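Long-range contact in BH0236 protein (Bacillus halodurans, PDB 5T7A), which probably binds beta-1,3-glucan through a family 56 carbohydrate-binding module, helping a larger enzyme recognise and hydrolyse that polysaccharide: residues Tyr98-Glu103 against Glu112-Ser117. Sequence-based numbering, arbitrary orientation. Where two conformers were deposited one is given.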
loop_
_atom_site.group_PDB
_atom_site.type_symbol
_atom_site.label_atom_id
_atom_site.label_comp_id
_atom_site.label_asym_id
_atom_site.label_seq_id
_atom_site.Cartn_x
_atom_site.Cartn_y
_atom_site.Cartn_z
ATOM N N TYR A 98 1.161 -6.741 -1.480
ATOM C CA TYR A 98 0.459 -5.813 -0.621
ATOM C C TYR A 98 -0.980 -5.707 -1.059
ATOM O O TYR A 98 -1.315 -5.824 -2.236
ATOM C CB TYR A 98 1.107 -4.434 -0.610
ATOM C CG TYR A 98 1.222 -3.759 -1.949
ATOM C CD1 TYR A 98 2.259 -4.086 -2.831
ATOM C CD2 TYR A 98 0.358 -2.748 -2.337
ATOM C CE1 TYR A 98 2.381 -3.487 -4.047
ATOM C CE2 TYR A 98 0.462 -2.144 -3.531
ATOM C CZ TYR A 98 1.451 -2.474 -4.401
ATOM O OH TYR A 98 1.537 -1.840 -5.617
ATOM N N SER A 99 -1.853 -5.598 -0.052
ATOM C CA SER A 99 -3.297 -5.406 -0.284
ATOM C C SER A 99 -3.797 -4.423 0.731
ATOM O O SER A 99 -3.054 -4.081 1.672
ATOM C CB SER A 99 -4.039 -6.693 -0.157
ATOM O OG SER A 99 -3.793 -7.289 1.116
ATOM N N PHE A 100 -5.011 -3.919 0.525
ATOM C CA PHE A 100 -5.561 -2.915 1.403
ATOM C C PHE A 100 -6.922 -3.270 1.926
ATOM O O PHE A 100 -7.723 -3.893 1.214
ATOM C CB PHE A 100 -5.675 -1.558 0.674
ATOM C CG PHE A 100 -4.368 -1.109 0.050
ATOM C CD1 PHE A 100 -3.455 -0.379 0.763
ATOM C CD2 PHE A 100 -4.077 -1.454 -1.278
ATOM C CE1 PHE A 100 -2.249 0.041 0.162
ATOM C CE2 PHE A 100 -2.917 -1.062 -1.836
ATOM C CZ PHE A 100 -1.976 -0.324 -1.142
ATOM N N THR A 101 -7.216 -2.739 3.112
ATOM C CA THR A 101 -8.589 -2.714 3.595
ATOM C C THR A 101 -8.866 -1.229 3.845
ATOM O O THR A 101 -8.186 -0.624 4.674
ATOM C CB THR A 101 -8.773 -3.593 4.853
ATOM O OG1 THR A 101 -8.538 -4.969 4.533
ATOM C CG2 THR A 101 -10.184 -3.434 5.401
ATOM N N TYR A 102 -9.872 -0.691 3.156
ATOM C CA TYR A 102 -10.182 0.713 3.229
ATOM C C TYR A 102 -11.620 0.959 3.563
ATOM O O TYR A 102 -12.508 0.266 3.143
ATOM C CB TYR A 102 -9.869 1.425 1.913
ATOM C CG TYR A 102 -10.570 0.948 0.718
ATOM C CD1 TYR A 102 -10.136 -0.146 -0.008
ATOM C CD2 TYR A 102 -11.686 1.676 0.219
ATOM C CE1 TYR A 102 -10.826 -0.539 -1.159
ATOM C CE2 TYR A 102 -12.350 1.290 -0.912
ATOM C CZ TYR A 102 -11.919 0.194 -1.634
ATOM O OH TYR A 102 -12.572 -0.213 -2.760
ATOM N N GLU A 103 -11.830 1.986 4.357
ATOM C CA GLU A 103 -13.193 2.374 4.720
ATOM C C GLU A 103 -13.718 3.323 3.604
ATOM O O GLU A 103 -12.964 4.138 3.011
ATOM C CB GLU A 103 -13.135 3.085 6.032
ATOM C CG GLU A 103 -14.491 3.409 6.647
ATOM C CD GLU A 103 -15.036 4.750 6.249
ATOM O OE1 GLU A 103 -14.340 5.605 5.650
ATOM O OE2 GLU A 103 -16.248 4.962 6.558
ATOM N N GLU A 112 -7.482 -7.118 -3.752
ATOM C CA GLU A 112 -6.601 -8.171 -4.131
ATOM C C GLU A 112 -5.193 -7.854 -3.699
ATOM O O GLU A 112 -4.910 -6.747 -3.282
ATOM C CB GLU A 112 -6.648 -8.326 -5.675
ATOM C CG GLU A 112 -5.929 -7.207 -6.392
ATOM C CD GLU A 112 -6.367 -7.044 -7.816
ATOM O OE1 GLU A 112 -7.469 -6.508 -8.023
ATOM O OE2 GLU A 112 -5.562 -7.455 -8.694
ATOM N N TRP A 113 -4.295 -8.836 -3.833
ATOM C CA TRP A 113 -2.895 -8.665 -3.599
ATOM C C TRP A 113 -2.220 -8.159 -4.844
ATOM O O TRP A 113 -2.311 -8.775 -5.924
ATOM C CB TRP A 113 -2.250 -9.989 -3.210
ATOM C CG TRP A 113 -2.621 -10.445 -1.874
ATOM C CD1 TRP A 113 -3.621 -11.356 -1.536
ATOM C CD2 TRP A 113 -1.980 -10.084 -0.654
ATOM N NE1 TRP A 113 -3.665 -11.514 -0.167
ATOM C CE2 TRP A 113 -2.653 -10.758 0.394
ATOM C CE3 TRP A 113 -0.918 -9.242 -0.341
ATOM C CZ2 TRP A 113 -2.259 -10.625 1.714
ATOM C CZ3 TRP A 113 -0.544 -9.119 0.950
ATOM C CH2 TRP A 113 -1.209 -9.798 1.960
ATOM N N PHE A 114 -1.513 -7.035 -4.720
ATOM C CA PHE A 114 -0.646 -6.484 -5.722
ATOM C C PHE A 114 0.783 -6.929 -5.473
ATOM O O PHE A 114 1.112 -7.355 -4.369
ATOM C CB PHE A 114 -0.714 -4.936 -5.711
ATOM C CG PHE A 114 -2.108 -4.434 -5.909
ATOM C CD1 PHE A 114 -2.686 -4.410 -7.181
ATOM C CD2 PHE A 114 -2.833 -3.967 -4.843
ATOM C CE1 PHE A 114 -3.998 -3.989 -7.357
ATOM C CE2 PHE A 114 -4.137 -3.514 -5.006
ATOM C CZ PHE A 114 -4.698 -3.488 -6.264
ATOM N N THR A 115 1.622 -6.833 -6.509
ATOM C CA THR A 115 3.040 -7.260 -6.397
ATOM C C THR A 115 3.970 -6.189 -6.920
ATOM O O THR A 115 3.611 -5.510 -7.914
ATOM C CB THR A 115 3.307 -8.667 -7.064
ATOM O OG1 THR A 115 4.616 -9.109 -6.704
ATOM C CG2 THR A 115 3.112 -8.590 -8.481
ATOM N N TYR A 116 5.087 -6.023 -6.226
ATOM C CA TYR A 116 6.148 -5.113 -6.603
ATOM C C TYR A 116 7.484 -5.830 -6.487
ATOM O O TYR A 116 7.750 -6.463 -5.465
ATOM C CB TYR A 116 6.149 -3.878 -5.666
ATOM C CG TYR A 116 7.355 -3.006 -5.811
ATOM C CD1 TYR A 116 7.449 -2.169 -6.922
ATOM C CD2 TYR A 116 8.336 -2.943 -4.846
ATOM C CE1 TYR A 116 8.576 -1.397 -7.100
ATOM C CE2 TYR A 116 9.479 -2.168 -5.015
ATOM C CZ TYR A 116 9.601 -1.411 -6.139
ATOM O OH TYR A 116 10.770 -0.660 -6.224
ATOM N N SER A 117 8.353 -5.788 -7.501
ATOM C CA SER A 117 9.725 -6.310 -7.331
ATOM C C SER A 117 10.699 -5.158 -7.267
ATOM O O SER A 117 10.728 -4.300 -8.161
ATOM C CB SER A 117 10.152 -7.300 -8.445
ATOM O OG SER A 117 11.444 -7.911 -8.252
HETATM O O HOH W 1 2.969 -2.897 -7.645
#
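Tyr98 and Phe114 face each other as an antiparallel hydrogen-bonded pair, and two backbone bonds fix the register: Phe114 N to Tyr98 O at 2.8 Å and Tyr98 N to Phe114 O at 3.0 Å. Both side chains leave on the same side of the sheet. The Tyr98 ring swings across to its partner because CG lies between the backbone N and the carbonyl carbon (chi1 58°), which brings one face against Phe114 CB. That methylene sits 3.7 Å from the Tyr98 ring centroid and 19° off the ring normal, a CH-pi contact. The two rings meet obliquely, centroids 5.7 Å apart and planes at 39°. Tyr116 CB meets the edge of the Tyr98 ring near its plane, 4.1 Å from CE1, while Phe114 CD2 and Phe100 CE2 touch obliquely. The Tyr98 hydroxyl donates to a water 2.7 Å from OH, and this water in turn donates to Thr115 O, so the end of the buried ring is tied to the partner strand.

Trp113 and Ser99 pack on the other side of the sheet. Ser99 CB lies 4.2 Å from the centroid of the six-membered ring of Trp113, over its face. The indole edge approaches the backbone, with Trp113 CE3 3.4 Å from Tyr98 N. Lys65 adds a cation-pi contact to the indole.

Ile39 on strand 35-40 and Ile49 on strand 46-53 touch Tyr98, and His30 on strand 28-32 stacks on Phe114, so the Tyr98-Phe114 side faces these strands. The contact joins the edge strand 108-117 to its hairpin partner 95-103 in an antiparallel all-beta fold whose facing layers enclose an aromatic and aliphatic core, consistent with the beta-sandwich architecture common among carbohydrate-binding modules.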